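Local coordinates for protein aminoglycoside N(3)-acetyltransferase (Enterobacter cloacae, PDB 6NP2) that probably confers resistance to 2-deoxystreptamine antibiotics such as gentamicin by transferring an acetyl group from acetyl-CoA to their 3-amino nitrogen, at residues A[117-122]-A[138-143]; A[85-90]-A[111-116]; A[180-185]-A[203-208]; A[169-174]-A[219-224]. All coordinates share one frame; numbering follows the deposited sequence. Where two conformers were deposited one is given.

From the N terminus, interaction 2 is the first to close: the loop at 85-90 meets 111-116, taking in helix 101-106 and tying that loop to edge strand 112-113 of the mixed sheet. Interaction 1 follows in series, closing a short excursion through helix 128-132 onto the start of strand 121-124. Interaction 4 then spans the widest interval, joining helix 170-176 to helix 222-233, and interaction 3 falls entirely within that interval, pairing the start of strand 184-193 with the end of strand 196-205, the open end of the hairpin. No contacts cross. Interactions 1, 3 and 4 all touch the bound aminoglycoside SIS, and Asp204 OD2 of interaction 3 accepts from Ala140 N of interaction 1.

Interaction 1 (A[117-122]-A[138-143]); sequences PDASMA and GAAYGP. With SIS ((1S,2S,3R,4S,6R)-4,6-diamino-3-{[(2S,3R)-3-amino-6-(aminomethyl)-3,4-dihydro-2H-pyran-2-yl]oxy}-2-hydroxycyclohexyl 3-deoxy-4-C-methyl-3-(methylamino)-beta-L-arabinopyranoside), chain B.
Ala119 and Ala140 bring the two backbones to 5.5 Å between their CA atoms, with no direct hydrogen bond between 117-122 and 138-143. The Ala119 methyl points end-on at the flank of the Ala140 methyl, CB to CB at 3.8 Å, and also lies obliquely to the Tyr141 ring, near CE1 and the hydroxyl. Met121, bent at chi2 (-81°), brings CE to the ring edge, 3.8 Å from Tyr141 CE1 and near the ring plane. These apolar contacts flank a phenol whose oxygen faces the drug: SIS N12 donates to Tyr141 OH over 3.0 Å. Asp118 grips the same ligand through both carboxylate oxygens, OD2 accepting from SIS O23 at 2.6 Å and OD1 from SIS N33 at 2.8 Å. A water joins the two residues, donating to Asp118 OD2 and hydrogen-bonded to Tyr141 OH at 2.8 Å. Carboxylate and phenol thus bind neighbouring rings of the aminoglycoside, and the negative charge of Asp118 probably favours a protonated N33. Ser65 OG also bonds Asp118 OD1. The contact joins the entry to strand 121-124 with the loop between helices 128-132 and 146-152; Met121 packs on strand 55-59, and Tyr141 meets Phe59 edge-to-face and touches His171 of helix 170-176.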
# COMPACT_ATOMS: atom_id res chain seq x y z
N PRO A 117 -1.27 12.18 -4.05
CA PRO A 117 -2.51 11.72 -4.68
C PRO A 117 -2.42 10.33 -5.29
O PRO A 117 -3.39 9.58 -5.25
CB PRO A 117 -2.81 12.80 -5.72
CG PRO A 117 -2.14 14.01 -5.16
CD PRO A 117 -0.86 13.49 -4.59
N ASP A 118 -1.28 9.97 -5.86
CA ASP A 118 -1.16 8.66 -6.50
C ASP A 118 -0.77 7.58 -5.51
O ASP A 118 -1.21 6.43 -5.64
CB ASP A 118 -0.16 8.71 -7.66
CG ASP A 118 -0.21 7.45 -8.50
OD1 ASP A 118 -1.24 7.22 -9.18
OD2 ASP A 118 0.77 6.68 -8.45
N ALA A 119 0.06 7.92 -4.53
CA ALA A 119 0.54 6.95 -3.54
C ALA A 119 -0.25 7.01 -2.24
O ALA A 119 0.19 6.48 -1.22
CB ALA A 119 2.03 7.19 -3.29
N SER A 120 -1.46 7.58 -2.27
CA SER A 120 -2.15 7.94 -1.03
C SER A 120 -2.33 6.74 -0.10
O SER A 120 -2.76 5.66 -0.52
CB SER A 120 -3.50 8.56 -1.36
OG SER A 120 -4.14 9.07 -0.21
N MET A 121 -2.03 6.97 1.16
CA MET A 121 -2.15 5.98 2.22
C MET A 121 -3.19 6.43 3.25
O MET A 121 -3.24 7.60 3.61
CB MET A 121 -0.80 5.86 2.94
CG MET A 121 0.40 5.57 2.03
SD MET A 121 0.50 3.82 1.65
CE MET A 121 1.68 3.77 0.34
N ALA A 122 -3.98 5.47 3.73
CA ALA A 122 -5.00 5.72 4.74
C ALA A 122 -4.59 5.03 6.03
O ALA A 122 -4.07 3.92 5.99
CB ALA A 122 -6.34 5.17 4.28
N GLY A 138 7.54 12.95 -4.96
CA GLY A 138 8.93 12.54 -5.02
C GLY A 138 9.33 11.56 -3.95
O GLY A 138 10.46 11.07 -3.98
N ALA A 139 8.42 11.26 -3.01
CA ALA A 139 8.66 10.32 -1.92
C ALA A 139 7.45 9.38 -1.78
O ALA A 139 6.81 9.27 -0.73
CB ALA A 139 8.93 11.08 -0.62
N ALA A 140 7.16 8.65 -2.85
CA ALA A 140 5.95 7.83 -2.88
C ALA A 140 6.02 6.68 -1.88
O ALA A 140 5.13 6.54 -1.03
CB ALA A 140 5.69 7.31 -4.29
N TYR A 141 7.06 5.84 -1.97
CA TYR A 141 7.16 4.63 -1.16
C TYR A 141 8.48 4.49 -0.43
O TYR A 141 8.69 3.49 0.25
CB TYR A 141 6.93 3.36 -2.01
CG TYR A 141 5.71 3.48 -2.87
CD1 TYR A 141 4.43 3.44 -2.33
CD2 TYR A 141 5.82 3.70 -4.22
CE1 TYR A 141 3.31 3.61 -3.11
CE2 TYR A 141 4.70 3.87 -5.02
CZ TYR A 141 3.44 3.83 -4.46
OH TYR A 141 2.31 4.02 -5.22
N GLY A 142 9.39 5.45 -0.58
CA GLY A 142 10.72 5.32 -0.05
C GLY A 142 10.89 6.09 1.23
O GLY A 142 9.94 6.35 1.98
N PRO A 143 12.13 6.50 1.50
CA PRO A 143 12.41 7.33 2.67
C PRO A 143 11.45 8.51 2.76
O PRO A 143 11.07 9.13 1.76
CB PRO A 143 13.85 7.78 2.44
CG PRO A 143 14.45 6.62 1.69
CD PRO A 143 13.37 6.14 0.78
C11 SIS B . 0.92 -3.56 -10.54
C12 SIS B . 1.65 0.96 -7.96
C13 SIS B . 0.78 2.80 -10.69
C21 SIS B . -0.06 -4.73 -10.41
C22 SIS B . 2.67 -0.08 -7.52
C23 SIS B . -0.08 4.00 -10.33
C31 SIS B . -0.20 -5.39 -11.79
C32 SIS B . 2.07 -1.46 -7.74
C33 SIS B . -1.56 3.69 -10.60
C41 SIS B . 1.16 -5.53 -12.44
C42 SIS B . 1.69 -1.67 -9.20
C43 SIS B . -1.74 3.23 -12.05
C51 SIS B . 2.22 -4.92 -11.99
C52 SIS B . 0.75 -0.59 -9.70
C53 SIS B . -0.77 2.10 -12.39
C61 SIS B . 3.54 -5.10 -12.72
C62 SIS B . 1.35 0.78 -9.44
C83 SIS B . -3.15 2.69 -12.27
C93 SIS B . -3.48 4.64 -9.39
N12 SIS B . 2.15 2.31 -7.70
N21 SIS B . 0.44 -5.68 -9.41
N32 SIS B . 3.02 -2.52 -7.37
N33 SIS B . -2.37 4.90 -10.33
N61 SIS B . 4.28 -3.83 -12.73
O11 SIS B . 1.04 -2.94 -9.25
O23 SIS B . 0.05 4.25 -8.94
O43 SIS B . -1.49 4.36 -12.88
O51 SIS B . 2.19 -4.08 -10.93
O52 SIS B . 0.57 -0.73 -11.10
O53 SIS B . 0.58 2.43 -12.04
O62 SIS B . 0.36 1.73 -9.85
O HOH W 1 2.85 6.31 -6.72

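Interaction 2 (A[85-90]-A[111-116]); sequences PAFDPD and CRRSAH. Unlike the reference sequence in segment 111-116: Ser114 (reference Thr).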
# COMPACT_ATOMS: atom_id res chain seq x y z
N PRO A 85 -9.88 17.17 -11.60
CA PRO A 85 -10.14 17.55 -10.21
C PRO A 85 -8.87 17.54 -9.38
O PRO A 85 -8.05 16.62 -9.48
CB PRO A 85 -11.11 16.47 -9.72
CG PRO A 85 -10.88 15.30 -10.61
CD PRO A 85 -10.55 15.91 -11.95
N ALA A 86 -8.71 18.54 -8.54
CA ALA A 86 -7.67 18.48 -7.52
C ALA A 86 -7.94 17.33 -6.57
O ALA A 86 -9.09 17.03 -6.24
CB ALA A 86 -7.63 19.78 -6.72
N PHE A 87 -6.86 16.67 -6.13
CA PHE A 87 -6.98 15.63 -5.12
C PHE A 87 -7.50 16.23 -3.83
O PHE A 87 -6.86 17.11 -3.24
CB PHE A 87 -5.61 15.01 -4.89
CG PHE A 87 -5.61 13.92 -3.84
CD1 PHE A 87 -6.31 12.74 -4.04
CD2 PHE A 87 -4.90 14.07 -2.66
CE1 PHE A 87 -6.29 11.73 -3.09
CE2 PHE A 87 -4.90 13.06 -1.70
CZ PHE A 87 -5.59 11.90 -1.93
N ASP A 88 -8.63 15.73 -3.37
CA ASP A 88 -9.20 16.18 -2.10
C ASP A 88 -9.22 14.99 -1.17
O ASP A 88 -10.02 14.06 -1.37
CB ASP A 88 -10.62 16.70 -2.33
CG ASP A 88 -11.24 17.25 -1.06
OD1 ASP A 88 -10.82 16.84 0.04
OD2 ASP A 88 -12.16 18.09 -1.17
N PRO A 89 -8.33 14.93 -0.18
CA PRO A 89 -8.21 13.69 0.60
C PRO A 89 -9.48 13.30 1.33
O PRO A 89 -9.68 12.12 1.61
CB PRO A 89 -7.06 13.99 1.57
CG PRO A 89 -7.01 15.47 1.65
CD PRO A 89 -7.38 15.95 0.28
N ASP A 90 -10.35 14.26 1.66
CA ASP A 90 -11.59 13.95 2.35
C ASP A 90 -12.63 13.30 1.45
O ASP A 90 -13.56 12.66 1.95
CB ASP A 90 -12.18 15.24 2.93
CG ASP A 90 -11.32 15.83 4.04
OD1 ASP A 90 -10.70 15.06 4.78
OD2 ASP A 90 -11.31 17.08 4.18
N CYS A 111 -10.43 7.98 10.09
CA CYS A 111 -9.32 7.63 9.21
C CYS A 111 -8.61 8.89 8.76
O CYS A 111 -9.23 9.91 8.47
CB CYS A 111 -9.86 6.88 7.99
SG CYS A 111 -8.58 6.12 6.97
N ARG A 112 -7.28 8.83 8.75
CA ARG A 112 -6.46 9.89 8.20
C ARG A 112 -5.93 9.46 6.84
O ARG A 112 -5.76 8.28 6.56
CB ARG A 112 -5.31 10.22 9.15
CG ARG A 112 -5.74 10.59 10.57
CD ARG A 112 -6.66 11.78 10.63
NE ARG A 112 -6.80 12.21 12.02
CZ ARG A 112 -6.04 13.13 12.61
NH1 ARG A 112 -5.08 13.76 11.94
NH2 ARG A 112 -6.26 13.45 13.89
N ARG A 113 -5.66 10.43 6.00
CA ARG A 113 -5.27 10.16 4.62
C ARG A 113 -4.08 10.99 4.22
O ARG A 113 -4.02 12.19 4.51
CB ARG A 113 -6.38 10.49 3.70
CG ARG A 113 -6.02 10.04 2.33
CD ARG A 113 -7.20 9.64 1.62
NE ARG A 113 -7.02 9.13 0.26
CZ ARG A 113 -8.05 9.11 -0.57
NH1 ARG A 113 -9.21 9.62 -0.17
NH2 ARG A 113 -7.95 8.63 -1.79
N SER A 114 -3.14 10.35 3.54
CA SER A 114 -1.92 11.05 3.13
C SER A 114 -2.14 11.88 1.88
O SER A 114 -3.04 11.65 1.07
CB SER A 114 -0.76 10.09 2.94
OG SER A 114 -0.78 9.49 1.67
N ALA A 115 -1.24 12.86 1.72
CA ALA A 115 -1.37 13.94 0.76
C ALA A 115 -0.89 13.59 -0.64
O ALA A 115 -1.10 14.38 -1.56
CB ALA A 115 -0.56 15.13 1.27
N HIS A 116 -0.22 12.47 -0.83
CA HIS A 116 0.30 12.12 -2.14
C HIS A 116 -0.84 11.54 -2.97
O HIS A 116 -1.36 10.48 -2.62
CB HIS A 116 1.40 11.09 -1.97
CG HIS A 116 2.22 10.88 -3.20
ND1 HIS A 116 1.69 10.46 -4.40
CD2 HIS A 116 3.56 10.99 -3.38
CE1 HIS A 116 2.67 10.33 -5.27
NE2 HIS A 116 3.81 10.64 -4.68
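Phe87 meets Arg113 edge to face: the ring turns its CE1-CZ edge to one face of the guanidinium, Phe87 CE1 3.7 Å from Arg113 NH2, the planes 90° apart. The cation therefore lies at the ring's rim, not over its face. Arg113 NH1 donates to Pro89 O over 3.1 Å, a bent bond (135° at the hydrogen) whose donor is tilted from the carbonyl plane. Nearer the backbone, the aliphatic part of the arginine passes the proline ring, Pro89 CB lying 4.2 Å from Arg113 CB. Just past CZ on the same rim, Phe87 CE2 approaches Ser114 O edge-on at 3.6 Å. Phe87 has CG anti to the backbone N (chi1 179°), which carries the ring toward 111-116. An Asx turn, Asp90 N to Asp88 OD1 at 3.1 Å, folds the chain around Pro89. Outside the two segments the guanidinium has further acceptors that position it: NH1 also donates to Ala92 O, NH2 to Ser61 O and NE to Ser120 OG. The contact fastens the loop between helices 78-83 and 101-106 to edge strand 112-113, whose neighbour in the mixed sheet is strand 121-124, while Phe87 also bonds through its backbone to Pro190 of strand 184-193.

Interaction 3 (A[180-185]-A[203-208]); sequences EGKRRV and SDWDSN. With SIS ((1S,2S,3R,4S,6R)-4,6-diamino-3-{[(2S,3R)-3-amino-6-(aminomethyl)-3,4-dihydro-2H-pyran-2-yl]oxy}-2-hydroxycyclohexyl 3-deoxy-4-C-methyl-3-(methylamino)-beta-L-arabinopyranoside), chain B.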
# COMPACT_ATOMS: atom_id res chain seq x y z
N GLU A 180 22.60 -0.28 -10.04
CA GLU A 180 22.70 0.52 -11.25
C GLU A 180 21.46 0.34 -12.12
O GLU A 180 20.79 -0.70 -12.09
CB GLU A 180 23.95 0.14 -12.03
CG GLU A 180 23.95 -1.26 -12.61
CD GLU A 180 25.29 -1.62 -13.26
OE1 GLU A 180 26.16 -0.73 -13.38
OE2 GLU A 180 25.47 -2.79 -13.65
N GLY A 181 21.16 1.37 -12.91
CA GLY A 181 20.11 1.27 -13.92
C GLY A 181 18.70 1.50 -13.42
O GLY A 181 17.75 1.12 -14.11
N LYS A 182 18.52 2.09 -12.25
CA LYS A 182 17.18 2.21 -11.70
C LYS A 182 16.33 3.14 -12.55
O LYS A 182 16.76 4.24 -12.94
CB LYS A 182 17.25 2.72 -10.26
CG LYS A 182 17.91 1.71 -9.32
CD LYS A 182 18.34 2.35 -8.01
CE LYS A 182 17.18 2.61 -7.12
NZ LYS A 182 17.60 2.96 -5.76
N ARG A 183 15.11 2.70 -12.82
CA ARG A 183 14.16 3.45 -13.62
C ARG A 183 13.43 4.48 -12.79
O ARG A 183 13.02 4.21 -11.65
CB ARG A 183 13.13 2.50 -14.22
CG ARG A 183 13.71 1.57 -15.28
CD ARG A 183 12.76 0.44 -15.59
NE ARG A 183 11.45 0.86 -16.07
CZ ARG A 183 11.09 0.90 -17.34
NH1 ARG A 183 11.94 0.58 -18.29
NH2 ARG A 183 9.86 1.28 -17.67
N ARG A 184 13.24 5.65 -13.37
CA ARG A 184 12.44 6.72 -12.80
C ARG A 184 11.33 7.08 -13.77
O ARG A 184 11.39 6.79 -14.97
CB ARG A 184 13.31 7.93 -12.45
CG ARG A 184 14.33 7.58 -11.37
CD ARG A 184 15.21 8.72 -10.95
NE ARG A 184 14.47 9.82 -10.36
CZ ARG A 184 14.03 9.85 -9.11
NH1 ARG A 184 14.25 8.83 -8.28
NH2 ARG A 184 13.38 10.91 -8.68
N VAL A 185 10.29 7.69 -13.22
CA VAL A 185 9.16 8.20 -13.98
C VAL A 185 8.94 9.65 -13.60
O VAL A 185 9.27 10.08 -12.48
CB VAL A 185 7.87 7.39 -13.73
CG1 VAL A 185 7.98 6.00 -14.31
CG2 VAL A 185 7.52 7.33 -12.24
N SER A 203 9.55 13.66 -10.33
CA SER A 203 10.03 12.34 -10.70
C SER A 203 10.10 11.47 -9.45
O SER A 203 10.17 11.96 -8.33
CB SER A 203 11.40 12.39 -11.37
OG SER A 203 12.40 12.87 -10.50
N ASP A 204 10.08 10.16 -9.66
CA ASP A 204 10.22 9.21 -8.56
C ASP A 204 10.63 7.88 -9.17
O ASP A 204 10.67 7.72 -10.39
CB ASP A 204 8.93 9.08 -7.74
CG ASP A 204 9.18 8.77 -6.26
OD1 ASP A 204 10.25 8.22 -5.92
OD2 ASP A 204 8.28 9.09 -5.46
N TRP A 205 10.95 6.91 -8.31
CA TRP A 205 11.26 5.59 -8.81
C TRP A 205 10.05 4.99 -9.51
O TRP A 205 8.91 5.19 -9.10
CB TRP A 205 11.70 4.67 -7.66
CG TRP A 205 12.83 5.28 -6.89
CD1 TRP A 205 12.78 5.72 -5.61
CD2 TRP A 205 14.16 5.55 -7.36
NE1 TRP A 205 13.99 6.25 -5.24
CE2 TRP A 205 14.86 6.16 -6.30
CE3 TRP A 205 14.83 5.37 -8.58
CZ2 TRP A 205 16.19 6.56 -6.41
CZ3 TRP A 205 16.14 5.79 -8.69
CH2 TRP A 205 16.80 6.38 -7.62
N ASP A 206 10.30 4.24 -10.58
CA ASP A 206 9.22 3.58 -11.30
C ASP A 206 8.66 2.45 -10.45
O ASP A 206 9.33 1.44 -10.21
CB ASP A 206 9.78 3.04 -12.61
CG ASP A 206 8.72 2.57 -13.57
OD1 ASP A 206 7.54 2.40 -13.17
OD2 ASP A 206 9.08 2.38 -14.76
N SER A 207 7.42 2.61 -9.99
CA SER A 207 6.77 1.58 -9.18
C SER A 207 6.19 0.46 -10.03
O SER A 207 5.61 -0.47 -9.48
CB SER A 207 5.69 2.18 -8.28
OG SER A 207 4.58 2.63 -9.03
N ASN A 208 6.35 0.53 -11.36
CA ASN A 208 5.97 -0.56 -12.24
C ASN A 208 7.17 -1.30 -12.80
O ASN A 208 7.06 -1.95 -13.84
CB ASN A 208 5.07 -0.04 -13.37
CG ASN A 208 3.68 0.26 -12.88
OD1 ASN A 208 3.03 -0.60 -12.28
ND2 ASN A 208 3.21 1.47 -13.09
C11 SIS B . 0.92 -3.56 -10.54
C12 SIS B . 1.65 0.96 -7.96
C13 SIS B . 0.78 2.80 -10.69
C21 SIS B . -0.06 -4.73 -10.41
C22 SIS B . 2.67 -0.08 -7.52
C23 SIS B . -0.08 4.00 -10.33
C31 SIS B . -0.20 -5.39 -11.79
C32 SIS B . 2.07 -1.46 -7.74
C33 SIS B . -1.56 3.69 -10.60
C41 SIS B . 1.16 -5.53 -12.44
C42 SIS B . 1.69 -1.67 -9.20
C43 SIS B . -1.74 3.23 -12.05
C51 SIS B . 2.22 -4.92 -11.99
C52 SIS B . 0.75 -0.59 -9.70
C53 SIS B . -0.77 2.10 -12.39
C61 SIS B . 3.54 -5.10 -12.72
C62 SIS B . 1.35 0.78 -9.44
C83 SIS B . -3.15 2.69 -12.27
C93 SIS B . -3.48 4.64 -9.39
N12 SIS B . 2.15 2.31 -7.70
N21 SIS B . 0.44 -5.68 -9.41
N32 SIS B . 3.02 -2.52 -7.37
N33 SIS B . -2.37 4.90 -10.33
N61 SIS B . 4.28 -3.83 -12.73
O11 SIS B . 1.04 -2.94 -9.25
O23 SIS B . 0.05 4.25 -8.94
O43 SIS B . -1.49 4.36 -12.88
O51 SIS B . 2.19 -4.08 -10.93
O52 SIS B . 0.57 -0.73 -11.10
O53 SIS B . 0.58 2.43 -12.04
O62 SIS B . 0.36 1.73 -9.85
O HOH W 2 7.25 1.08 -16.34
O HOH W 3 12.78 9.71 -5.98
O HOH W 4 10.38 4.43 -16.28
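Backbone pairing joins Arg184 to Trp205 and Val185 to Asp204 at the open end of the antiparallel hairpin. Val185 and Asp204 form the hydrogen-bonded pair, Val185 N to Asp204 O and Asp204 N to Val185 O both measuring 2.9 Å. Beyond it, Asp206 N donates to Arg183 O.

Cation-pi contacts sandwich the indole. On one face Arg184 stands upright, its guanidinium 89° to the ring, with NH1 over the centre and CZ 4.5 Å from the centroid of the Trp205 six-membered ring. Lys182 lies across the opposite face, where CE makes a CH-pi contact and NZ sits 4.1 Å from the same Trp205 centroid; a bend at chi3 (75°) folds the chain over the ring. Lys182 NZ also donates to Ala177 O.

Among the polar bonds, Arg183 grips Asp206 side-on, NE (3.1 Å) and NH2 (3.2 Å) both reaching Asp206 OD2, while Arg183 NH1 forms a salt bridge with Asp212. Arg184 NH2 donates to Ser203 OG at 2.8 Å.

Asp206 OD1 accepts from Asn208 N in an Asx turn that leads to the ligand: Ser207 OG accepts from SIS N12, and Asn208 binds SIS O52 through OD1 and SIS O53 through ND2. The implication is that charge pairing around Asp206 probably steadies the turn presenting Ser207 and Asn208 to the aminoglycoside.

Interaction 4 (A[169-174]-A[219-224]); sequences ALHYAE and GPDAVE. With SIS ((1S,2S,3R,4S,6R)-4,6-diamino-3-{[(2S,3R)-3-amino-6-(aminomethyl)-3,4-dihydro-2H-pyran-2-yl]oxy}-2-hydroxycyclohexyl 3-deoxy-4-C-methyl-3-(methylamino)-beta-L-arabinopyranoside), chain B.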
# COMPACT_ATOMS: atom_id res chain seq x y z
N ALA A 169 5.05 -2.45 0.48
CA ALA A 169 6.21 -2.03 1.26
C ALA A 169 7.52 -2.35 0.56
O ALA A 169 8.53 -1.69 0.83
CB ALA A 169 6.17 -2.65 2.65
N LEU A 170 7.54 -3.36 -0.31
CA LEU A 170 8.79 -3.70 -1.00
C LEU A 170 9.22 -2.62 -1.99
O LEU A 170 10.39 -2.61 -2.39
CB LEU A 170 8.71 -5.07 -1.67
CG LEU A 170 9.05 -6.22 -0.72
CD1 LEU A 170 8.61 -7.55 -1.33
CD2 LEU A 170 10.54 -6.21 -0.38
N HIS A 171 8.34 -1.69 -2.36
CA HIS A 171 8.81 -0.55 -3.13
C HIS A 171 9.78 0.32 -2.35
O HIS A 171 10.58 1.04 -2.96
CB HIS A 171 7.64 0.27 -3.67
CG HIS A 171 6.79 -0.47 -4.65
ND1 HIS A 171 7.29 -0.97 -5.83
CD2 HIS A 171 5.48 -0.78 -4.63
CE1 HIS A 171 6.32 -1.58 -6.49
NE2 HIS A 171 5.21 -1.48 -5.78
N TYR A 172 9.80 0.23 -1.01
CA TYR A 172 10.84 0.90 -0.25
C TYR A 172 12.20 0.29 -0.54
O TYR A 172 13.20 1.00 -0.68
CB TYR A 172 10.52 0.82 1.26
CG TYR A 172 11.55 1.52 2.13
CD1 TYR A 172 12.74 0.90 2.44
CD2 TYR A 172 11.33 2.81 2.62
CE1 TYR A 172 13.69 1.53 3.19
CE2 TYR A 172 12.29 3.44 3.37
CZ TYR A 172 13.46 2.80 3.67
OH TYR A 172 14.42 3.43 4.41
N ALA A 173 12.27 -1.05 -0.62
CA ALA A 173 13.54 -1.70 -0.94
C ALA A 173 14.04 -1.26 -2.30
O ALA A 173 15.24 -1.02 -2.48
CB ALA A 173 13.36 -3.22 -0.91
N GLU A 174 13.14 -1.13 -3.27
CA GLU A 174 13.53 -0.65 -4.59
C GLU A 174 14.07 0.76 -4.52
O GLU A 174 15.06 1.08 -5.17
CB GLU A 174 12.32 -0.72 -5.53
CG GLU A 174 11.85 -2.13 -5.78
CD GLU A 174 10.71 -2.26 -6.74
OE1 GLU A 174 10.60 -3.34 -7.37
OE2 GLU A 174 9.92 -1.31 -6.86
N GLY A 219 4.00 -8.34 -15.12
CA GLY A 219 5.35 -8.61 -14.69
C GLY A 219 5.93 -9.96 -15.07
O GLY A 219 5.85 -10.40 -16.22
N PRO A 220 6.58 -10.65 -14.11
CA PRO A 220 6.72 -10.27 -12.70
C PRO A 220 7.67 -9.11 -12.52
O PRO A 220 8.69 -9.01 -13.20
CB PRO A 220 7.30 -11.53 -12.05
CG PRO A 220 7.64 -12.48 -13.17
CD PRO A 220 7.49 -11.75 -14.46
N ASP A 221 7.32 -8.20 -11.62
CA ASP A 221 8.22 -7.15 -11.21
C ASP A 221 9.13 -7.65 -10.09
O ASP A 221 9.09 -8.83 -9.70
CB ASP A 221 7.44 -5.89 -10.82
CG ASP A 221 6.70 -6.02 -9.50
OD1 ASP A 221 6.48 -7.15 -9.02
OD2 ASP A 221 6.31 -4.97 -8.97
N ALA A 222 9.99 -6.77 -9.59
CA ALA A 222 10.92 -7.19 -8.55
C ALA A 222 10.21 -7.48 -7.24
O ALA A 222 10.61 -8.39 -6.51
CB ALA A 222 12.01 -6.14 -8.34
N VAL A 223 9.16 -6.72 -6.92
CA VAL A 223 8.37 -7.01 -5.71
C VAL A 223 7.93 -8.46 -5.72
O VAL A 223 8.10 -9.19 -4.74
CB VAL A 223 7.17 -6.05 -5.62
CG1 VAL A 223 6.20 -6.47 -4.50
CG2 VAL A 223 7.64 -4.64 -5.41
N GLU A 224 7.32 -8.90 -6.82
CA GLU A 224 6.81 -10.26 -6.90
C GLU A 224 7.93 -11.27 -6.77
O GLU A 224 7.80 -12.28 -6.07
CB GLU A 224 6.04 -10.46 -8.20
CG GLU A 224 5.52 -11.88 -8.36
CD GLU A 224 4.61 -12.07 -9.56
OE1 GLU A 224 4.33 -13.24 -9.89
OE2 GLU A 224 4.18 -11.06 -10.17
C11 SIS B . 0.92 -3.56 -10.54
C12 SIS B . 1.65 0.96 -7.96
C13 SIS B . 0.78 2.80 -10.69
C21 SIS B . -0.06 -4.73 -10.41
C22 SIS B . 2.67 -0.08 -7.52
C23 SIS B . -0.08 4.00 -10.33
C31 SIS B . -0.20 -5.39 -11.79
C32 SIS B . 2.07 -1.46 -7.74
C33 SIS B . -1.56 3.69 -10.60
C41 SIS B . 1.16 -5.53 -12.44
C42 SIS B . 1.69 -1.67 -9.20
C43 SIS B . -1.74 3.23 -12.05
C51 SIS B . 2.22 -4.92 -11.99
C52 SIS B . 0.75 -0.59 -9.70
C53 SIS B . -0.77 2.10 -12.39
C61 SIS B . 3.54 -5.10 -12.72
C62 SIS B . 1.35 0.78 -9.44
C83 SIS B . -3.15 2.69 -12.27
C93 SIS B . -3.48 4.64 -9.39
N12 SIS B . 2.15 2.31 -7.70
N21 SIS B . 0.44 -5.68 -9.41
N32 SIS B . 3.02 -2.52 -7.37
N33 SIS B . -2.37 4.90 -10.33
N61 SIS B . 4.28 -3.83 -12.73
O11 SIS B . 1.04 -2.94 -9.25
O23 SIS B . 0.05 4.25 -8.94
O43 SIS B . -1.49 4.36 -12.88
O51 SIS B . 2.19 -4.08 -10.93
O52 SIS B . 0.57 -0.73 -11.10
O53 SIS B . 0.58 2.43 -12.04
O62 SIS B . 0.36 1.73 -9.85
O HOH W 5 10.32 -3.81 -9.88
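The His171 imidazole meets Val223 CG2 over one face, a CH-pi contact 3.9 Å from the ring centroid and displaced toward the CE1 side. Two partners lie at its edge in plane: Glu174 OE2, which accepts from His171 ND1 at 2.8 Å, and SIS N32, which donates to His171 NE2 at 2.9 Å. This is a His-carboxylate hydrogen bond between residues three apart on one helix, set where the N-terminal turns of helices 170-176 and 222-233 pack together in the antibiotic N-acetyltransferase fold. The ND1 bond is fairly straight (161° at the hydrogen) and arrives from above the carboxylate plane; by fixing the ring's rotation it leaves NE2 to accept from the aminoglycoside amine. His171 also belongs to the CoA and acetyl-CoA site.

Val223 divides its branches between neighbours. With CG2 anti to the carbonyl carbon and CG1 anti to the backbone N (chi1 171°), it sets CG2 against the histidine and against Leu170 CB (3.9 Å), while CG1 lies near Leu170 CB and CD1. Leu170 also packs on Ile226 and Ala227 of helix 222-233 and on Ile254 of helix 251-265.

The second helix opens with Asp221 at its N-cap, OD1 accepting from Glu224 N at 2.9 Å. Glu174 extends toward this end, its OE1 3.3 Å from Ala222 CB. One water completes the approach, donating to Glu174 OE1 at 2.6 Å and accepting from Ala222 N at 3.0 Å.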